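Local coordinates for pyocin sheath PA0622 (Pseudomonas aeruginosa, PDB 6PYT), which probably forms, in many copies, the contractile sheath around the tube of an R-type pyocin, a bactericidal particle related to phage tails, at residues 18-29 / 72-83. Sequence-based numbering, arbitrary orientation.
Sequences TIALPASSVIGL and IYNRAQAVIVAV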
loop_
_atom_site.group_PDB
_atom_site.type_symbol
_atom_site.label_atom_id
_atom_site.label_comp_id
_atom_site.label_asym_id
_atom_site.label_seq_id
_atom_site.Cartn_x
_atom_site.Cartn_y
_atom_site.Cartn_z
ATOM N N THR B 18 21.482 -45.094 -22.571
ATOM C CA THR B 18 20.433 -45.205 -23.572
ATOM C C THR B 18 19.062 -44.994 -22.944
ATOM O O THR B 18 18.181 -45.854 -23.020
ATOM C CB THR B 18 20.578 -46.548 -24.289
ATOM O OG1 THR B 18 19.468 -46.764 -25.172
ATOM C CG2 THR B 18 20.779 -47.718 -23.291
ATOM N N ILE B 19 18.916 -43.845 -22.262
ATOM C CA ILE B 19 17.718 -43.467 -21.508
ATOM C C ILE B 19 16.454 -43.592 -22.343
ATOM O O ILE B 19 16.405 -43.200 -23.512
ATOM C CB ILE B 19 17.871 -42.042 -20.937
ATOM C CG1 ILE B 19 18.418 -41.042 -21.970
ATOM C CG2 ILE B 19 18.711 -42.043 -19.688
ATOM C CD1 ILE B 19 17.373 -40.221 -22.705
ATOM N N ALA B 20 15.441 -44.203 -21.742
ATOM C CA ALA B 20 14.169 -44.453 -22.388
ATOM C C ALA B 20 13.090 -44.340 -21.329
ATOM O O ALA B 20 13.356 -44.491 -20.134
ATOM C CB ALA B 20 14.145 -45.828 -23.055
ATOM N N LEU B 21 11.875 -44.046 -21.770
ATOM C CA LEU B 21 10.757 -43.987 -20.839
ATOM C C LEU B 21 10.431 -45.389 -20.345
ATOM O O LEU B 21 10.353 -46.323 -21.152
ATOM C CB LEU B 21 9.517 -43.366 -21.481
ATOM C CG LEU B 21 9.330 -41.847 -21.464
ATOM C CD1 LEU B 21 10.266 -41.136 -22.428
ATOM C CD2 LEU B 21 7.877 -41.511 -21.773
ATOM N N PRO B 22 10.253 -45.581 -19.040
ATOM C CA PRO B 22 9.833 -46.893 -18.526
ATOM C C PRO B 22 8.391 -47.184 -18.912
ATOM O O PRO B 22 7.477 -46.437 -18.562
ATOM C CB PRO B 22 10.009 -46.751 -17.010
ATOM C CG PRO B 22 9.939 -45.271 -16.754
ATOM C CD PRO B 22 10.518 -44.610 -17.964
ATOM N N ALA B 23 8.194 -48.268 -19.652
ATOM C CA ALA B 23 6.890 -48.648 -20.171
ATOM C C ALA B 23 6.300 -49.795 -19.365
ATOM O O ALA B 23 7.021 -50.572 -18.735
ATOM C CB ALA B 23 6.990 -49.055 -21.640
ATOM N N SER B 24 4.974 -49.898 -19.395
ATOM C CA SER B 24 4.267 -50.950 -18.680
ATOM C C SER B 24 3.910 -52.138 -19.557
ATOM O O SER B 24 3.512 -53.178 -19.026
ATOM C CB SER B 24 2.985 -50.402 -18.046
ATOM O OG SER B 24 3.276 -49.438 -17.050
ATOM N N SER B 25 4.030 -52.008 -20.872
ATOM C CA SER B 25 3.681 -53.100 -21.763
ATOM C C SER B 25 4.721 -54.210 -21.690
ATOM O O SER B 25 5.905 -53.968 -21.448
ATOM C CB SER B 25 3.559 -52.596 -23.197
ATOM O OG SER B 25 3.300 -53.664 -24.083
ATOM N N VAL B 26 4.261 -55.441 -21.895
ATOM C CA VAL B 26 5.117 -56.620 -21.891
ATOM C C VAL B 26 5.196 -57.169 -23.307
ATOM O O VAL B 26 4.234 -57.074 -24.075
ATOM C CB VAL B 26 4.614 -57.679 -20.895
ATOM C CG1 VAL B 26 4.812 -57.201 -19.501
ATOM C CG2 VAL B 26 3.167 -57.868 -21.070
ATOM N N ILE B 27 6.356 -57.717 -23.658
ATOM C CA ILE B 27 6.690 -58.092 -25.028
ATOM C C ILE B 27 7.187 -59.527 -25.023
ATOM O O ILE B 27 8.038 -59.896 -24.216
ATOM C CB ILE B 27 7.756 -57.149 -25.625
ATOM C CG1 ILE B 27 7.203 -55.735 -25.770
ATOM C CG2 ILE B 27 8.244 -57.634 -26.963
ATOM C CD1 ILE B 27 8.232 -54.716 -26.115
ATOM N N GLY B 28 6.641 -60.354 -25.934
ATOM C CA GLY B 28 7.055 -61.727 -26.060
ATOM C C GLY B 28 8.038 -61.889 -27.194
ATOM O O GLY B 28 7.705 -61.660 -28.356
ATOM N N LEU B 29 9.254 -62.304 -26.857
ATOM C CA LEU B 29 10.369 -62.323 -27.784
ATOM C C LEU B 29 10.880 -63.748 -27.933
ATOM O O LEU B 29 10.872 -64.527 -26.980
ATOM C CB LEU B 29 11.487 -61.393 -27.292
ATOM C CG LEU B 29 12.599 -60.894 -28.210
ATOM C CD1 LEU B 29 13.038 -59.550 -27.725
ATOM C CD2 LEU B 29 13.781 -61.810 -28.216
ATOM N N ILE B 72 14.800 -53.014 -28.433
ATOM C CA ILE B 72 13.642 -52.556 -27.679
ATOM C C ILE B 72 14.048 -51.574 -26.593
ATOM O O ILE B 72 13.382 -50.560 -26.378
ATOM C CB ILE B 72 12.901 -53.778 -27.105
ATOM C CG1 ILE B 72 12.418 -54.664 -28.245
ATOM C CG2 ILE B 72 11.721 -53.358 -26.273
ATOM C CD1 ILE B 72 11.900 -55.990 -27.802
ATOM N N TYR B 73 15.173 -51.828 -25.935
ATOM C CA TYR B 73 15.628 -51.001 -24.830
ATOM C C TYR B 73 16.191 -49.658 -25.269
ATOM O O TYR B 73 16.406 -48.795 -24.416
ATOM C CB TYR B 73 16.659 -51.786 -24.031
ATOM C CG TYR B 73 16.036 -52.882 -23.212
ATOM C CD1 TYR B 73 14.762 -52.738 -22.707
ATOM C CD2 TYR B 73 16.689 -54.086 -23.012
ATOM C CE1 TYR B 73 14.179 -53.726 -21.975
ATOM C CE2 TYR B 73 16.099 -55.096 -22.291
ATOM C CZ TYR B 73 14.848 -54.903 -21.768
ATOM O OH TYR B 73 14.247 -55.895 -21.041
ATOM N N ASN B 74 16.424 -49.451 -26.562
ATOM C CA ASN B 74 16.782 -48.123 -27.033
ATOM C C ASN B 74 15.585 -47.193 -27.108
ATOM O O ASN B 74 15.770 -45.978 -27.224
ATOM C CB ASN B 74 17.436 -48.193 -28.410
ATOM C CG ASN B 74 18.787 -48.857 -28.376
ATOM O OD1 ASN B 74 19.548 -48.692 -27.428
ATOM N ND2 ASN B 74 19.102 -49.601 -29.425
ATOM N N ARG B 75 14.374 -47.726 -27.047
ATOM C CA ARG B 75 13.180 -46.909 -27.162
ATOM C C ARG B 75 12.306 -46.949 -25.924
ATOM O O ARG B 75 11.776 -45.914 -25.520
ATOM C CB ARG B 75 12.381 -47.344 -28.391
ATOM C CG ARG B 75 11.205 -46.459 -28.713
ATOM C CD ARG B 75 11.654 -45.022 -28.820
ATOM N NE ARG B 75 10.660 -44.146 -29.393
ATOM C CZ ARG B 75 10.657 -42.832 -29.237
ATOM N NH1 ARG B 75 11.566 -42.258 -28.462
ATOM N NH2 ARG B 75 9.739 -42.093 -29.822
ATOM N N ALA B 76 12.159 -48.105 -25.293
ATOM C CA ALA B 76 11.341 -48.215 -24.100
ATOM C C ALA B 76 12.011 -49.152 -23.118
ATOM O O ALA B 76 12.614 -50.148 -23.514
ATOM C CB ALA B 76 9.938 -48.724 -24.434
ATOM N N GLN B 77 11.901 -48.832 -21.834
ATOM C CA GLN B 77 12.406 -49.702 -20.777
ATOM C C GLN B 77 11.312 -50.714 -20.437
ATOM O O GLN B 77 10.672 -50.682 -19.386
ATOM C CB GLN B 77 12.830 -48.875 -19.572
ATOM C CG GLN B 77 13.608 -49.622 -18.510
ATOM C CD GLN B 77 13.969 -48.734 -17.341
ATOM O OE1 GLN B 77 13.607 -47.558 -17.307
ATOM N NE2 GLN B 77 14.680 -49.291 -16.372
ATOM N N ALA B 78 11.097 -51.621 -21.379
ATOM C CA ALA B 78 9.945 -52.502 -21.364
ATOM C C ALA B 78 10.278 -53.822 -20.687
ATOM O O ALA B 78 11.437 -54.166 -20.459
ATOM C CB ALA B 78 9.453 -52.753 -22.786
ATOM N N VAL B 79 9.235 -54.562 -20.364
ATOM C CA VAL B 79 9.372 -55.890 -19.788
ATOM C C VAL B 79 9.295 -56.897 -20.922
ATOM O O VAL B 79 8.364 -56.864 -21.728
ATOM C CB VAL B 79 8.281 -56.143 -18.739
ATOM C CG1 VAL B 79 8.330 -57.568 -18.259
ATOM C CG2 VAL B 79 8.445 -55.196 -17.578
ATOM N N ILE B 80 10.289 -57.774 -21.013
ATOM C CA ILE B 80 10.396 -58.707 -22.124
ATOM C C ILE B 80 10.449 -60.120 -21.569
ATOM O O ILE B 80 11.405 -60.484 -20.876
ATOM C CB ILE B 80 11.628 -58.425 -22.992
ATOM C CG1 ILE B 80 11.552 -57.031 -23.600
ATOM C CG2 ILE B 80 11.728 -59.438 -24.095
ATOM C CD1 ILE B 80 12.843 -56.572 -24.197
ATOM N N VAL B 81 9.431 -60.913 -21.875
ATOM C CA VAL B 81 9.474 -62.354 -21.676
ATOM C C VAL B 81 10.123 -62.944 -22.920
ATOM O O VAL B 81 9.522 -62.966 -23.995
ATOM C CB VAL B 81 8.075 -62.930 -21.441
ATOM C CG1 VAL B 81 8.116 -64.434 -21.377
ATOM C CG2 VAL B 81 7.505 -62.377 -20.159
ATOM N N ALA B 82 11.362 -63.396 -22.787
ATOM C CA ALA B 82 12.155 -63.846 -23.919
ATOM C C ALA B 82 12.430 -65.338 -23.819
ATOM O O ALA B 82 12.756 -65.843 -22.745
ATOM C CB ALA B 82 13.469 -63.072 -23.991
ATOM N N VAL B 83 12.295 -66.035 -24.942
ATOM C CA VAL B 83 12.499 -67.477 -25.025
ATOM C C VAL B 83 13.627 -67.728 -26.014
ATOM O O VAL B 83 13.448 -67.544 -27.223
ATOM C CB VAL B 83 11.224 -68.215 -25.453
ATOM C CG1 VAL B 83 11.482 -69.707 -25.543
ATOM C CG2 VAL B 83 10.086 -67.922 -24.500
#
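Ile27 and Leu29 bond alternately to Val79, Val81 and Val83, joining strands 21-33 and 76-86 as parallel neighbours. The ladder runs from Ile27 N to Val79 O, Val81 N to Ile27 O, Leu29 N to Val81 O and Val83 N to Leu29 O, each 2.9 Å long, and Val81 is gripped through both its N and its O. Nearer the start of the strands the pairing frays: Gln77 N still meets Leu21 O at 3.0 Å, from above the carbonyl plane, whereas the bond from Ala23 N to Gln77 O is weak. Gln77 here centres an inverse gamma turn.

Apolar side chains meet on the face of Ile27 and Leu29. Ile27 and Ile72, the latter on the helix preceding strand 76-86, meet tip to tip, CD1 of Ile27 lying 3.7 Å from CG2 of Ile72. Leu29, its CG anti to the backbone N (chi1 -162°), carries CD1 to 3.7 Å from Ile72 CD1 as the two side chains slide past each other in opposite directions; its CB rests on Ile80 CG2 at 3.8 Å. On the other face Val26 and Val79 lie side by side, CG1 of Val26 being 3.7 Å from CB of Val79.

A side-chain hydrogen bond forms ahead of the strands, where Thr18 OG1 donates to a lone pair of Asn74 OD1 (3.0 Å) in the carbonyl plane; the same oxygen also accepts a hydrogen bond from Lys52 NZ.

Strand 127-129 flanks 21-33 and strand 46-49 flanks 76-86, while helix 201-214 packs on the Ile27 face. The pair are thus neighbours in a mixed, mostly parallel sheet, with helix 64-73, whose Ile72 packs against Ile27 and Leu29, on that same face.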